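PDB 3MKH: nitroalkane oxidase from Podospora anserina, which oxidises nitroalkanes to aldehydes or ketones with its FAD cofactor, releasing nitrite and reducing molecular oxygen to hydrogen peroxide. Local coordinates for residues T153-E158 with W162-E167. Sequence-based numbering, arbitrary orientation.
Sequences TTARLE and WVINGE. With SO4 (sulfate ion), chain G.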
loop_
_atom_site.group_PDB
_atom_site.type_symbol
_atom_site.label_atom_id
_atom_site.label_comp_id
_atom_site.label_asym_id
_atom_site.label_seq_id
_atom_site.Cartn_x
_atom_site.Cartn_y
_atom_site.Cartn_z
ATOM N N THR A 153 -19.386 -13.090 30.762
ATOM C CA THR A 153 -19.262 -14.308 31.546
ATOM C C THR A 153 -18.793 -13.950 32.962
ATOM O O THR A 153 -17.778 -13.273 33.148
ATOM C CB THR A 153 -18.293 -15.329 30.892
ATOM O OG1 THR A 153 -18.796 -15.710 29.599
ATOM C CG2 THR A 153 -18.152 -16.577 31.757
ATOM N N THR A 154 -19.545 -14.403 33.955
ATOM C CA THR A 154 -19.275 -14.030 35.336
ATOM C C THR A 154 -19.080 -15.251 36.196
ATOM O O THR A 154 -19.496 -16.355 35.837
ATOM C CB THR A 154 -20.445 -13.238 35.950
ATOM O OG1 THR A 154 -21.626 -14.040 35.894
ATOM C CG2 THR A 154 -20.682 -11.953 35.200
ATOM N N ALA A 155 -18.434 -15.037 37.339
ATOM C CA ALA A 155 -18.266 -16.067 38.341
ATOM C C ALA A 155 -18.563 -15.449 39.712
ATOM O O ALA A 155 -18.241 -14.291 39.952
ATOM C CB ALA A 155 -16.856 -16.655 38.286
ATOM N N ARG A 156 -19.218 -16.216 40.580
ATOM C CA ARG A 156 -19.556 -15.770 41.931
ATOM C C ARG A 156 -19.265 -16.889 42.919
ATOM O O ARG A 156 -19.637 -18.044 42.685
ATOM C CB ARG A 156 -21.044 -15.419 42.019
ATOM C CG ARG A 156 -21.462 -14.232 41.183
ATOM C CD ARG A 156 -22.982 -14.158 41.076
ATOM N NE ARG A 156 -23.425 -13.106 40.159
ATOM C CZ ARG A 156 -23.477 -13.239 38.832
ATOM N NH1 ARG A 156 -23.112 -14.379 38.252
ATOM N NH2 ARG A 156 -23.889 -12.229 38.081
ATOM N N LEU A 157 -18.605 -16.554 44.025
ATOM C CA LEU A 157 -18.347 -17.536 45.068
ATOM C C LEU A 157 -19.611 -17.702 45.914
ATOM O O LEU A 157 -20.095 -16.746 46.498
ATOM C CB LEU A 157 -17.169 -17.096 45.941
ATOM C CG LEU A 157 -16.729 -17.985 47.109
ATOM C CD1 LEU A 157 -16.291 -19.352 46.625
ATOM C CD2 LEU A 157 -15.594 -17.314 47.864
ATOM N N GLU A 158 -20.149 -18.916 45.942
ATOM C CA GLU A 158 -21.309 -19.239 46.762
ATOM C C GLU A 158 -20.897 -20.356 47.689
ATOM O O GLU A 158 -20.832 -21.516 47.287
ATOM C CB GLU A 158 -22.499 -19.675 45.893
ATOM C CG GLU A 158 -22.805 -18.690 44.779
ATOM C CD GLU A 158 -24.186 -18.861 44.169
ATOM O OE1 GLU A 158 -24.746 -19.977 44.236
ATOM O OE2 GLU A 158 -24.703 -17.866 43.611
ATOM N N TRP A 162 -17.316 -21.942 43.243
ATOM C CA TRP A 162 -17.499 -20.852 42.301
ATOM C C TRP A 162 -18.581 -21.235 41.306
ATOM O O TRP A 162 -18.645 -22.371 40.848
ATOM C CB TRP A 162 -16.183 -20.524 41.579
ATOM C CG TRP A 162 -15.245 -19.734 42.447
ATOM C CD1 TRP A 162 -14.299 -20.233 43.307
ATOM C CD2 TRP A 162 -15.180 -18.311 42.561
ATOM N NE1 TRP A 162 -13.650 -19.204 43.940
ATOM C CE2 TRP A 162 -14.171 -18.014 43.503
ATOM C CE3 TRP A 162 -15.888 -17.255 41.969
ATOM C CZ2 TRP A 162 -13.845 -16.705 43.860
ATOM C CZ3 TRP A 162 -15.549 -15.952 42.315
ATOM C CH2 TRP A 162 -14.540 -15.692 43.257
ATOM N N VAL A 163 -19.439 -20.284 40.975
ATOM C CA VAL A 163 -20.534 -20.563 40.065
ATOM C C VAL A 163 -20.383 -19.712 38.812
ATOM O O VAL A 163 -20.315 -18.491 38.888
ATOM C CB VAL A 163 -21.894 -20.315 40.737
ATOM C CG1 VAL A 163 -23.027 -20.636 39.777
ATOM C CG2 VAL A 163 -22.011 -21.171 41.994
ATOM N N ILE A 164 -20.328 -20.372 37.661
ATOM C CA ILE A 164 -20.021 -19.698 36.407
ATOM C C ILE A 164 -21.244 -19.626 35.499
ATOM O O ILE A 164 -21.954 -20.614 35.320
ATOM C CB ILE A 164 -18.874 -20.426 35.674
ATOM C CG1 ILE A 164 -17.594 -20.349 36.508
ATOM C CG2 ILE A 164 -18.623 -19.798 34.313
ATOM C CD1 ILE A 164 -16.594 -21.423 36.171
ATOM N N ASN A 165 -21.476 -18.445 34.933
ATOM C CA ASN A 165 -22.537 -18.225 33.961
ATOM C C ASN A 165 -22.056 -17.318 32.835
ATOM O O ASN A 165 -21.424 -16.280 33.072
ATOM C CB ASN A 165 -23.759 -17.575 34.623
ATOM C CG ASN A 165 -24.536 -18.534 35.495
ATOM O OD1 ASN A 165 -25.214 -19.430 35.000
ATOM N ND2 ASN A 165 -24.442 -18.350 36.809
ATOM N N GLY A 166 -22.369 -17.693 31.604
ATOM C CA GLY A 166 -22.077 -16.813 30.493
ATOM C C GLY A 166 -22.021 -17.521 29.160
ATOM O O GLY A 166 -21.969 -18.751 29.094
ATOM N N GLU A 167 -22.032 -16.724 28.098
ATOM C CA GLU A 167 -21.887 -17.224 26.752
ATOM C C GLU A 167 -20.518 -16.892 26.196
ATOM O O GLU A 167 -19.988 -15.805 26.412
ATOM C CB GLU A 167 -22.982 -16.650 25.850
ATOM C CG GLU A 167 -24.349 -17.089 26.289
ATOM C CD GLU A 167 -25.472 -16.583 25.403
ATOM O OE1 GLU A 167 -25.205 -15.871 24.402
ATOM O OE2 GLU A 167 -26.631 -16.914 25.726
HETATM S S SO4 G . -23.700 -8.619 37.233
HETATM O O1 SO4 G . -24.919 -8.127 36.591
HETATM O O2 SO4 G . -23.315 -9.883 36.606
HETATM O O3 SO4 G . -22.639 -7.634 37.044
HETATM O O4 SO4 G . -23.957 -8.846 38.658
HETATM O O HOH W 1 -23.112 -13.694 33.541
HETATM O O HOH W 2 -22.556 -16.944 38.311
#
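Leu157 lies over one face of the Trp162 indole, its CB 3.8 Å from the centroid of the six-membered ring and almost on the ring normal, a CH-pi contact; farther out, CD1 reaches the five-membered ring near NE1. With CG anti to the carbonyl carbon (chi1 -77°), Trp162 swings its ring across to the partner strand, where CE3 also meets Ala155 CB at 3.9 Å. Together with Ile164, whose CG1 approaches the same methyl, these residues form the close-packed, apolar face of an antiparallel beta hairpin. Four backbone hydrogen bonds join the strands, two each at the hydrogen-bonded pairs Thr154-Asn165 and Arg156-Val163; Thr154 N to Asn165 O, at 2.8 Å, is nearly straight. Ala155-Ile164 and Leu157-Trp162 are the non-hydrogen-bonded pairs.

The other face, with Thr154 and Val163 buried, opens toward solvent at Arg156 and Asn165. One water accepts from Thr154 OG1 and donates to Asn165 O. A second, in the guanidinium plane of Arg156 and weakly bonded to NH1, donates to Val163 O and accepts from Asn165 ND2, its oxygen 2.8 Å from ND2. Arg156 NH1 also bonds weakly to Thr154 OG1, while NH2 bonds weakly to O4 of a sulfate, probably from the crystallisation liquor, which Arg190 NH1 also binds. Toward the turn, the exposed Glu158 lays its CG and carboxylate across Val163 CG2, CG 3.8 Å from it.

The hairpin belongs to the beta domain of this acyl-CoA dehydrogenase relative. Strand 154-158 pairs in parallel with strand 184-191, and strand 161-168 runs antiparallel to strand 242-251, where Asn247 N bonds Asn165 OD1; Met207 and Ile209 of strand 206-212 pack against the apolar face.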